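Local coordinates for ankyrin repeat domain protein (Legionella pneumophila subsp. pneumophila, PDB 6MCA), which acts as a Legionella effector that interacts with the host LARP7 component of the 7SK snRNP complex, combining ankyrin repeats with a cysteine protease-like part, at residues L158-F163 and D387-A391; K407-A411 and Y445-L449. One frame throughout, in Å; residues are numbered along the deposited sequence.

Contact 1. Residues L158-F163 and D387-A391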
loop_
_atom_site.group_PDB
_atom_site.type_symbol
_atom_site.label_atom_id
_atom_site.label_comp_id
_atom_site.label_asym_id
_atom_site.label_seq_id
_atom_site.Cartn_x
_atom_site.Cartn_y
_atom_site.Cartn_z
ATOM N N LEU A 158 -7.434 2.461 -1.357
ATOM C CA LEU A 158 -7.188 3.845 -0.968
ATOM C C LEU A 158 -8.393 4.439 -0.252
ATOM O O LEU A 158 -8.239 5.195 0.712
ATOM C CB LEU A 158 -6.826 4.676 -2.199
ATOM C CG LEU A 158 -6.443 6.135 -1.951
ATOM C CD1 LEU A 158 -5.236 6.221 -1.029
ATOM C CD2 LEU A 158 -6.168 6.845 -3.265
ATOM N N ILE A 159 -9.604 4.101 -0.700
ATOM C CA ILE A 159 -10.801 4.617 -0.046
ATOM C C ILE A 159 -10.966 4.000 1.336
ATOM O O ILE A 159 -11.277 4.700 2.308
ATOM C CB ILE A 159 -12.037 4.377 -0.930
ATOM C CG1 ILE A 159 -12.169 5.496 -1.964
ATOM C CG2 ILE A 159 -13.297 4.272 -0.082
ATOM C CD1 ILE A 159 -13.358 5.345 -2.870
ATOM N N GLY A 160 -10.756 2.686 1.451
ATOM C CA GLY A 160 -10.858 2.046 2.751
ATOM C C GLY A 160 -9.872 2.607 3.757
ATOM O O GLY A 160 -10.173 2.701 4.948
ATOM N N HIS A 161 -8.686 2.998 3.289
ATOM C CA HIS A 161 -7.696 3.560 4.205
ATOM C C HIS A 161 -7.993 5.021 4.534
ATOM O O HIS A 161 -7.995 5.410 5.707
ATOM C CB HIS A 161 -6.294 3.413 3.615
ATOM C CG HIS A 161 -5.760 2.016 3.674
ATOM N ND1 HIS A 161 -5.892 1.215 4.789
ATOM C CD2 HIS A 161 -5.090 1.277 2.757
ATOM C CE1 HIS A 161 -5.328 0.044 4.556
ATOM N NE2 HIS A 161 -4.834 0.055 3.331
ATOM N N ARG A 162 -8.248 5.844 3.512
ATOM C CA ARG A 162 -8.446 7.274 3.736
ATOM C C ARG A 162 -9.696 7.544 4.563
ATOM O O ARG A 162 -9.694 8.419 5.437
ATOM C CB ARG A 162 -8.532 8.009 2.398
ATOM C CG ARG A 162 -7.228 8.068 1.627
ATOM C CD ARG A 162 -6.239 9.025 2.265
ATOM N NE ARG A 162 -5.080 9.239 1.404
ATOM C CZ ARG A 162 -3.871 9.569 1.846
ATOM N NH1 ARG A 162 -3.656 9.724 3.145
ATOM N NH2 ARG A 162 -2.875 9.740 0.986
ATOM N N PHE A 163 -10.774 6.811 4.298
ATOM C CA PHE A 163 -12.027 6.990 5.018
ATOM C C PHE A 163 -12.147 6.081 6.234
ATOM O O PHE A 163 -13.188 6.100 6.900
ATOM C CB PHE A 163 -13.213 6.761 4.074
ATOM C CG PHE A 163 -13.400 7.856 3.062
ATOM C CD1 PHE A 163 -14.057 9.028 3.403
ATOM C CD2 PHE A 163 -12.910 7.721 1.774
ATOM C CE1 PHE A 163 -14.227 10.041 2.476
ATOM C CE2 PHE A 163 -13.077 8.730 0.841
ATOM C CZ PHE A 163 -13.737 9.891 1.194
ATOM N N ASP A 387 -6.929 14.069 -1.011
ATOM C CA ASP A 387 -6.877 12.692 -1.495
ATOM C C ASP A 387 -8.198 11.971 -1.255
ATOM O O ASP A 387 -8.640 11.180 -2.100
ATOM C CB ASP A 387 -5.722 11.945 -0.830
ATOM C CG ASP A 387 -5.159 10.845 -1.709
ATOM O OD1 ASP A 387 -5.007 11.078 -2.927
ATOM O OD2 ASP A 387 -4.870 9.749 -1.185
ATOM N N LYS A 388 -8.835 12.222 -0.107
ATOM C CA LYS A 388 -10.182 11.704 0.122
ATOM C C LYS A 388 -11.114 12.096 -1.019
ATOM O O LYS A 388 -11.766 11.241 -1.641
ATOM C CB LYS A 388 -10.735 12.231 1.448
ATOM C CG LYS A 388 -10.112 11.643 2.700
ATOM C CD LYS A 388 -10.800 12.203 3.937
ATOM C CE LYS A 388 -10.175 11.683 5.219
ATOM N NZ LYS A 388 -10.824 12.275 6.422
ATOM N N ASP A 389 -11.179 13.398 -1.309
ATOM C CA ASP A 389 -12.083 13.870 -2.352
ATOM C C ASP A 389 -11.681 13.352 -3.731
ATOM O O ASP A 389 -12.552 13.084 -4.564
ATOM C CB ASP A 389 -12.145 15.396 -2.339
ATOM C CG ASP A 389 -12.851 15.938 -1.109
ATOM O OD1 ASP A 389 -13.839 15.312 -0.666
ATOM O OD2 ASP A 389 -12.418 16.984 -0.581
ATOM N N ARG A 390 -10.381 13.179 -3.979
ATOM C CA ARG A 390 -9.924 12.659 -5.264
ATOM C C ARG A 390 -10.384 11.222 -5.468
ATOM O O ARG A 390 -10.857 10.858 -6.551
ATOM C CB ARG A 390 -8.399 12.755 -5.355
ATOM C CG ARG A 390 -7.816 12.361 -6.708
ATOM C CD ARG A 390 -7.317 10.918 -6.721
ATOM N NE ARG A 390 -6.202 10.700 -5.804
ATOM C CZ ARG A 390 -5.417 9.627 -5.824
ATOM N NH1 ARG A 390 -5.624 8.668 -6.716
ATOM N NH2 ARG A 390 -4.423 9.511 -4.952
ATOM N N ALA A 391 -10.240 10.385 -4.438
ATOM C CA ALA A 391 -10.692 9.001 -4.551
ATOM C C ALA A 391 -12.204 8.931 -4.732
ATOM O O ALA A 391 -12.709 8.139 -5.546
ATOM C CB ALA A 391 -10.252 8.207 -3.322
#
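R162 and D387 form the ionic part of this contact between the last turn of helix 147-162 and the middle of helix 373-399. The arginine presents its guanidinium edge-on and places two nitrogens on one oxygen: NE of R162 lies 2.6 Å from OD2 of D387, and NH2 of R162 lies 2.9 Å from the same OD2. OD2 receives NE on its anti lone pair, whereas NH2 comes in from above the carboxylate plane; the two flat groups stand 85° apart. A bend at chi2 brings the arginine head round to this oxygen. The other oxygen, OD1, accepts NH2 of R390 through its syn lone pair at 2.6 Å, so D387 bridges two arginines.

Aliphatic groups pack beside this network. CD2 of L158 sits over one face of the R390 guanidinium, 3.6 Å from NH2 of R390; it is put there with CG anti to the backbone N (chi1 -176°). In an apolar contact, CG1 of I159 meets CB of A391 at 3.6 Å; the axes of 158-162 and 387-391 come to 9.8 Å and run roughly antiparallel, at 146° between their N-to-C directions.

At the C-terminal end of helix 147-162, the F163 ring carries CG of K388 over one face, 4.3 Å above its plane. The extended lysine chain then passes R162, with CE of K388 3.3 Å from O of R162, while its ammonium pairs with E385. W383 adds a cation-pi contact to R162, and I417 and A421 of helix 404-421 touch F163.

Because R162 and D387 are both buried, mutual neutralisation probably offsets much of their desolvation cost, and the shared carboxylate probably eases repulsion between the two arginines it links.

Contact 2. Residues K407-A411 and Y445-L449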
loop_
_atom_site.group_PDB
_atom_site.type_symbol
_atom_site.label_atom_id
_atom_site.label_comp_id
_atom_site.label_asym_id
_atom_site.label_seq_id
_atom_site.Cartn_x
_atom_site.Cartn_y
_atom_site.Cartn_z
ATOM N N LYS A 407 -20.376 -1.535 -11.496
ATOM C CA LYS A 407 -21.295 -0.540 -10.952
ATOM C C LYS A 407 -21.790 -0.948 -9.570
ATOM O O LYS A 407 -21.869 -0.113 -8.662
ATOM C CB LYS A 407 -22.476 -0.335 -11.900
ATOM C CG LYS A 407 -22.223 0.644 -13.032
ATOM C CD LYS A 407 -23.535 1.147 -13.617
ATOM C CE LYS A 407 -23.315 1.880 -14.929
ATOM N NZ LYS A 407 -24.555 2.559 -15.394
ATOM N N ALA A 408 -22.128 -2.229 -9.394
ATOM C CA ALA A 408 -22.554 -2.707 -8.081
ATOM C C ALA A 408 -21.437 -2.567 -7.055
ATOM O O ALA A 408 -21.676 -2.153 -5.913
ATOM C CB ALA A 408 -23.015 -4.161 -8.176
ATOM N N SER A 409 -20.206 -2.901 -7.448
ATOM C CA SER A 409 -19.072 -2.765 -6.535
ATOM C C SER A 409 -18.862 -1.307 -6.131
ATOM O O SER A 409 -18.669 -0.996 -4.947
ATOM C CB SER A 409 -17.810 -3.332 -7.184
ATOM O OG SER A 409 -16.665 -3.049 -6.401
ATOM N N ILE A 410 -18.898 -0.398 -7.107
ATOM C CA ILE A 410 -18.693 1.017 -6.821
ATOM C C ILE A 410 -19.819 1.557 -5.946
ATOM O O ILE A 410 -19.584 2.368 -5.043
ATOM C CB ILE A 410 -18.556 1.808 -8.135
ATOM C CG1 ILE A 410 -17.265 1.413 -8.857
ATOM C CG2 ILE A 410 -18.578 3.306 -7.871
ATOM C CD1 ILE A 410 -17.138 1.986 -10.251
ATOM N N ALA A 411 -21.054 1.111 -6.187
ATOM C CA ALA A 411 -22.168 1.542 -5.350
ATOM C C ALA A 411 -22.003 1.045 -3.919
ATOM O O ALA A 411 -22.307 1.773 -2.968
ATOM C CB ALA A 411 -23.490 1.055 -5.942
ATOM N N TYR A 445 -30.173 1.175 -7.903
ATOM C CA TYR A 445 -29.166 0.997 -6.868
ATOM C C TYR A 445 -29.633 1.439 -5.490
ATOM O O TYR A 445 -28.908 1.225 -4.509
ATOM C CB TYR A 445 -27.877 1.736 -7.258
ATOM C CG TYR A 445 -27.245 1.124 -8.485
ATOM C CD1 TYR A 445 -26.425 0.009 -8.381
ATOM C CD2 TYR A 445 -27.509 1.629 -9.750
ATOM C CE1 TYR A 445 -25.862 -0.569 -9.501
ATOM C CE2 TYR A 445 -26.951 1.058 -10.876
ATOM C CZ TYR A 445 -26.128 -0.040 -10.745
ATOM O OH TYR A 445 -25.571 -0.616 -11.864
ATOM N N TYR A 446 -30.835 2.012 -5.384
ATOM C CA TYR A 446 -31.404 2.359 -4.086
ATOM C C TYR A 446 -31.323 1.203 -3.098
ATOM O O TYR A 446 -31.260 1.431 -1.883
ATOM C CB TYR A 446 -32.860 2.802 -4.257
ATOM C CG TYR A 446 -33.479 3.393 -3.010
ATOM C CD1 TYR A 446 -33.174 4.686 -2.605
ATOM C CD2 TYR A 446 -34.366 2.656 -2.234
ATOM C CE1 TYR A 446 -33.736 5.230 -1.467
ATOM C CE2 TYR A 446 -34.932 3.193 -1.092
ATOM C CZ TYR A 446 -34.614 4.480 -0.714
ATOM O OH TYR A 446 -35.176 5.015 0.423
ATOM N N TYR A 447 -31.308 -0.040 -3.601
ATOM C CA TYR A 447 -31.263 -1.202 -2.719
ATOM C C TYR A 447 -30.133 -1.089 -1.708
ATOM O O TYR A 447 -30.306 -1.451 -0.537
ATOM C CB TYR A 447 -31.146 -2.497 -3.532
ATOM C CG TYR A 447 -29.868 -2.693 -4.326
ATOM C CD1 TYR A 447 -29.794 -2.307 -5.657
ATOM C CD2 TYR A 447 -28.755 -3.306 -3.761
ATOM C CE1 TYR A 447 -28.639 -2.498 -6.396
ATOM C CE2 TYR A 447 -27.593 -3.501 -4.494
ATOM C CZ TYR A 447 -27.543 -3.094 -5.812
ATOM O OH TYR A 447 -26.396 -3.283 -6.550
ATOM N N VAL A 448 -28.982 -0.547 -2.128
ATOM C CA VAL A 448 -27.887 -0.308 -1.186
ATOM C C VAL A 448 -28.417 0.413 0.047
ATOM O O VAL A 448 -28.443 -0.142 1.154
ATOM C CB VAL A 448 -26.750 0.484 -1.856
ATOM C CG1 VAL A 448 -25.695 0.871 -0.828
ATOM C CG2 VAL A 448 -26.123 -0.329 -2.975
ATOM N N LEU A 449 -28.892 1.649 -0.147
ATOM C CA LEU A 449 -29.487 2.394 0.956
ATOM C C LEU A 449 -30.538 1.560 1.670
ATOM O O LEU A 449 -30.538 1.474 2.906
ATOM C CB LEU A 449 -30.090 3.702 0.445
ATOM C CG LEU A 449 -29.096 4.838 0.197
ATOM C CD1 LEU A 449 -29.801 6.043 -0.407
ATOM C CD2 LEU A 449 -28.378 5.218 1.483
#
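Packing of tyrosine and valine side chains against an alanine-bearing helix face joins residues 445-449, leading into helix 447-458, to residues 407-411, in the first half of helix 404-421. No hydrogen bond crosses the interface, and the two segments bury 246 Å² in all, both sides summed. Y445 touches K407, A408 and A411. Its ring approaches obliquely, with CD1 of Y445 4.0 Å from CB of A411 and CE1 of Y445 4.1 Å from N of A408. At the far end, the phenol oxygen meets the aliphatic part of K407: CB of K407 is 3.1 Å and CD of K407 3.2 Å from OH of Y445. The lysine chain, extended beyond CG, crosses the tyrosine at about a right angle and carries its ammonium away from the interface.

Deeper in, V448 adds a second apolar contact to A411, CG2 of V448 to CB of A411 at 4.2 Å. Y447 reaches across from the more exposed margin, where OH of Y447 comes to 3.9 Å from CB of A408. With CG turned between the backbone N and carbonyl carbon (chi1 65°), its ring is laid beside the carbonyl O of Y445, which lies over one face.

Around the interface, F399 of helix 373-399 makes an edge-to-face stack with Y445 and a cation-pi contact with K407. L440 of helix 427-440 packs on V448, while S409 hydrogen-bonds to the backbone O of D170 in strand 168-172.

Overall arrangement
The two contacts follow in series along the chain: contact 1 closes within helix 373-399 before contact 2 opens in helix 404-421, the next helix. Their centres are 18 Å apart and their nearest atoms about 7 Å apart, so they do not touch. Contact 1, nearer the chain centre, spans 223 intervening residues to join helix 147-162 to helix 373-399. Contact 2 lies further out and spans 33 residues, joining helices within the C-terminal part. Helix 404-421 serves both, since its later residues touch I159 and F163 while 407-411 meets 445-449. The C-terminal helices are thus packed on one another by contact 2 and tied to helix 147-162 by contact 1.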